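Local structure of glycerophosphodiester phosphodiesterase (Parabacteroides distasonis, 3NO3) at residues 39-44 with 52-57. The protein belongs to the glycerophosphodiester phosphodiesterase family, whose members have a TIM-barrel fold, and carries a bound magnesium ion. Numbering follows the deposited sequence.
With MG (magnesium ion), chain B.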
ATOM      1  N   GLU A  39      -0.575   4.918  -0.467  1.00 17.54           N
ATOM      2  CA  GLU A  39      -0.251   3.727   0.323  1.00 15.96           C
ATOM      3  C   GLU A  39      -0.010   4.098   1.785  1.00 15.79           C
ATOM      4  O   GLU A  39       0.493   5.200   2.107  1.00 15.23           O
ATOM      5  CB  GLU A  39       0.952   3.012  -0.286  1.00 16.12           C
ATOM      6  CG  GLU A  39       1.293   1.673   0.353  1.00 17.17           C
ATOM      7  CD  GLU A  39       2.409   1.702   1.386  1.00 17.68           C
ATOM      8  OE1 GLU A  39       2.954   2.770   1.775  1.00 17.10           O
ATOM      9  OE2 GLU A  39       2.842   0.575   1.781  1.00 16.75           O
ATOM     10  N   PHE A  40      -0.415   3.178   2.654  1.00 15.40           N
ATOM     11  CA  PHE A  40      -0.233   3.343   4.081  1.00 15.06           C
ATOM     12  C   PHE A  40      -0.138   1.986   4.787  1.00 15.17           C
ATOM     13  O   PHE A  40      -0.646   0.986   4.272  1.00 13.13           O
ATOM     14  CB  PHE A  40      -1.352   4.263   4.637  1.00 15.22           C
ATOM     15  CG  PHE A  40      -2.719   3.757   4.372  1.00 16.45           C
ATOM     16  CD1 PHE A  40      -3.341   2.907   5.270  1.00 15.41           C
ATOM     17  CD2 PHE A  40      -3.399   4.107   3.211  1.00 17.63           C
ATOM     18  CE1 PHE A  40      -4.608   2.429   5.002  1.00 14.08           C
ATOM     19  CE2 PHE A  40      -4.664   3.626   2.956  1.00 18.72           C
ATOM     20  CZ  PHE A  40      -5.266   2.783   3.860  1.00 14.42           C
ATOM     21  N   ASP A  41       0.523   1.980   5.962  1.00 14.00           N
ATOM     22  CA  ASP A  41       0.842   0.769   6.683  1.00 13.75           C
ATOM     23  C   ASP A  41       0.015   0.641   7.957  1.00 13.94           C
ATOM     24  O   ASP A  41      -0.109   1.596   8.721  1.00 13.16           O
ATOM     25  CB  ASP A  41       2.315   0.772   7.030  1.00 14.24           C
ATOM     26  CG  ASP A  41       3.170   1.004   5.834  1.00 15.05           C
ATOM     27  OD1 ASP A  41       3.120   0.154   4.919  1.00 14.71           O
ATOM     28  OD2 ASP A  41       3.934   1.994   5.772  1.00 16.74           O
ATOM     29  N   VAL A  42      -0.548  -0.537   8.186  1.00 13.81           N
ATOM     30  CA  VAL A  42      -1.521  -0.739   9.273  1.00 12.47           C
ATOM     31  C   VAL A  42      -1.077  -1.857  10.236  1.00 13.31           C
ATOM     32  O   VAL A  42      -0.687  -2.928   9.788  1.00 11.88           O
ATOM     33  CB  VAL A  42      -2.889  -1.031   8.704  1.00 13.00           C
ATOM     34  CG1 VAL A  42      -3.959  -1.213   9.870  1.00 11.03           C
ATOM     35  CG2 VAL A  42      -3.308   0.086   7.700  1.00 12.90           C
ATOM     36  N   HIS A  43      -1.138  -1.574  11.549  1.00 13.40           N
ATOM     37  CA  HIS A  43      -0.942  -2.559  12.624  1.00 13.87           C
ATOM     38  C   HIS A  43      -2.201  -2.640  13.507  1.00 13.54           C
ATOM     39  O   HIS A  43      -2.914  -1.650  13.679  1.00 14.59           O
ATOM     40  CB  HIS A  43       0.137  -2.120  13.586  1.00 13.43           C
ATOM     41  CG  HIS A  43       1.482  -1.902  12.995  1.00 12.59           C
ATOM     42  ND1 HIS A  43       2.487  -2.834  13.096  1.00 12.71           N
ATOM     43  CD2 HIS A  43       2.031  -0.811  12.408  1.00 12.60           C
ATOM     44  CE1 HIS A  43       3.580  -2.350  12.535  1.00 12.95           C
ATOM     45  NE2 HIS A  43       3.328  -1.130  12.097  1.00 14.07           N
ATOM     46  N   LEU A  44      -2.378  -3.790  14.125  1.00 13.09           N
ATOM     47  CA  LEU A  44      -3.336  -4.085  15.162  1.00 12.83           C
ATOM     48  C   LEU A  44      -2.609  -4.020  16.530  1.00 13.49           C
ATOM     49  O   LEU A  44      -1.634  -4.778  16.788  1.00 13.96           O
ATOM     50  CB  LEU A  44      -3.969  -5.477  14.941  1.00 12.86           C
ATOM     51  CG  LEU A  44      -5.243  -5.791  15.732  1.00 15.68           C
ATOM     52  CD1 LEU A  44      -6.435  -4.842  15.350  1.00 11.15           C
ATOM     53  CD2 LEU A  44      -5.616  -7.330  15.566  1.00  9.11           C
ATOM     54  N   VAL A  52      -2.017   3.447  12.095  1.00 14.45           N
ATOM     55  CA  VAL A  52      -1.310   3.649  10.855  1.00 14.90           C
ATOM     56  C   VAL A  52       0.118   4.094  11.160  1.00 16.34           C
ATOM     57  O   VAL A  52       0.339   5.189  11.725  1.00 15.88           O
ATOM     58  CB  VAL A  52      -2.010   4.671   9.961  1.00 14.98           C
ATOM     59  CG1 VAL A  52      -1.249   4.841   8.632  1.00 14.48           C
ATOM     60  CG2 VAL A  52      -3.414   4.209   9.664  1.00 13.80           C
ATOM     61  N   TYR A  53       1.080   3.221  10.834  1.00 17.05           N
ATOM     62  CA  TYR A  53       2.518   3.491  11.081  1.00 16.65           C
ATOM     63  C   TYR A  53       3.380   2.419  10.399  1.00 16.65           C
ATOM     64  O   TYR A  53       2.965   1.257  10.324  1.00 16.67           O
ATOM     65  CB  TYR A  53       2.820   3.526  12.608  1.00 18.28           C
ATOM     66  CG  TYR A  53       4.114   4.235  12.945  1.00 17.08           C
ATOM     67  CD1 TYR A  53       4.201   5.625  12.901  1.00 19.79           C
ATOM     68  CD2 TYR A  53       5.260   3.519  13.266  1.00 19.54           C
ATOM     69  CE1 TYR A  53       5.366   6.288  13.189  1.00 20.99           C
ATOM     70  CE2 TYR A  53       6.464   4.182  13.587  1.00 21.35           C
ATOM     71  CZ  TYR A  53       6.500   5.572  13.529  1.00 21.09           C
ATOM     72  OH  TYR A  53       7.651   6.228  13.811  1.00 21.83           O
ATOM     73  N   HIS A  54       4.544   2.798   9.846  1.00 17.33           N
ATOM     74  CA  HIS A  54       5.369   1.834   9.122  1.00 17.23           C
ATOM     75  C   HIS A  54       6.119   0.866  10.047  1.00 17.36           C
ATOM     76  O   HIS A  54       5.968  -0.355   9.928  1.00 17.39           O
ATOM     77  CB  HIS A  54       6.393   2.481   8.190  1.00 17.94           C
ATOM     78  CG  HIS A  54       7.435   1.505   7.718  1.00 21.61           C
ATOM     79  ND1 HIS A  54       7.130   0.389   6.953  1.00 23.93           N
ATOM     80  CD2 HIS A  54       8.770   1.437   7.960  1.00 21.86           C
ATOM     81  CE1 HIS A  54       8.239  -0.299   6.724  1.00 24.33           C
ATOM     82  NE2 HIS A  54       9.246   0.315   7.330  1.00 23.80           N
ATOM     83  N   ASP A  55       6.956   1.404  10.918  1.00 17.53           N
ATOM     84  CA  ASP A  55       7.855   0.542  11.698  1.00 18.24           C
ATOM     85  C   ASP A  55       7.080  -0.231  12.779  1.00 17.40           C
ATOM     86  O   ASP A  55       5.980   0.193  13.220  1.00 15.94           O
ATOM     87  CB  ASP A  55       8.962   1.357  12.333  1.00 20.27           C
ATOM     88  CG  ASP A  55      10.042   1.813  11.311  1.00 23.49           C
ATOM     89  OD1 ASP A  55      10.747   0.941  10.750  1.00 32.64           O
ATOM     90  OD2 ASP A  55      10.196   3.026  11.145  1.00 31.25           O
ATOM     91  N   ASN A  56       7.629  -1.365  13.176  1.00 16.67           N
ATOM     92  CA  ASN A  56       6.992  -2.165  14.220  1.00 16.82           C
ATOM     93  C   ASN A  56       7.086  -1.511  15.600  1.00 15.79           C
ATOM     94  O   ASN A  56       6.280  -1.822  16.442  1.00 13.93           O
ATOM     95  CB  ASN A  56       7.602  -3.569  14.266  1.00 18.03           C
ATOM     96  CG  ASN A  56       7.272  -4.402  13.028  1.00 19.07           C
ATOM     97  OD1 ASN A  56       6.150  -4.405  12.536  1.00 22.62           O
ATOM     98  ND2 ASN A  56       8.263  -5.126  12.528  1.00 23.01           N
ATOM     99  N   ASP A  57       8.032  -0.580  15.798  1.00 15.90           N
ATOM    100  CA  ASP A  57       8.259   0.106  17.070  1.00 16.94           C
ATOM    101  C   ASP A  57       8.204   1.612  16.820  1.00 17.25           C
ATOM    102  O   ASP A  57       8.760   2.070  15.837  1.00 17.05           O
ATOM    103  CB  ASP A  57       9.637  -0.248  17.611  1.00 17.84           C
ATOM    104  CG  ASP A  57       9.825  -1.743  17.775  1.00 20.45           C
ATOM    105  OD1 ASP A  57       9.386  -2.250  18.818  1.00 23.68           O
ATOM    106  OD2 ASP A  57      10.348  -2.417  16.848  1.00 25.28           O
TER
HETATM  107 MG    MG B 301       4.249  -0.113   3.192  1.00 15.72          MG
HETATM  108  O   HOH W   1       4.913   1.928   3.390  1.00 11.73           O
HETATM  109  O   HOH W   2       5.937  -0.585   4.420  1.00 15.32           O
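The carbonyl oxygen of Asp-41 takes two contacts from the facing segment. Tyr-53 N donates a hydrogen bond to Asp-41 O at 2.9 Å, bent to 141° at the hydrogen and arriving from out of the carbonyl plane. Val-52 CA adds a CA-H...O contact, 3.2 Å from the same Asp-41 O. Next to this pair, Val-42 and Val-52 form an antiparallel, non-hydrogen-bonded bridge, while Val-52 CG1 packs against Phe-40 CB at 4.0 Å. The regular strand ends at Val-52; Tyr-53 is still extended, and the chain turns at His-54.

His-43 reaches into the resulting bend with CG beside its own backbone N (chi1 -59°). His-43 NE2 lies 3.0 Å from Tyr-53 O, which sits at the ring edge, and His-43 CE1 meets Asn-56 OD1 at 3.3 Å, also at the edge. The Asn-56 amide stands nearly upright to this ring, the planes 80° apart, while the side-chain amide of Gln-64 hydrogen-bonds to His-43 ND1 through NE2.

Asp-41 and His-54 run side by side, Asp-41 OD2 coming within 3.5 Å of His-54 CB. The two carboxylate oxygens have separate tasks: Asp-41 OD1 binds magnesium at 2.1 Å, whereas Asp-41 OD2 accepts hydrogen bonds from water 1 and Asn-22. Water 1, itself a metal ligand, also donates to Glu-39 OE1, tying together two carboxylates that each coordinate the ion through their other oxygen. Glu-103, on the neighbouring parallel strand 99-104, completes the protein ligands. Three carboxylates on two adjacent parallel strands thus form the magnesium site of this TIM barrel.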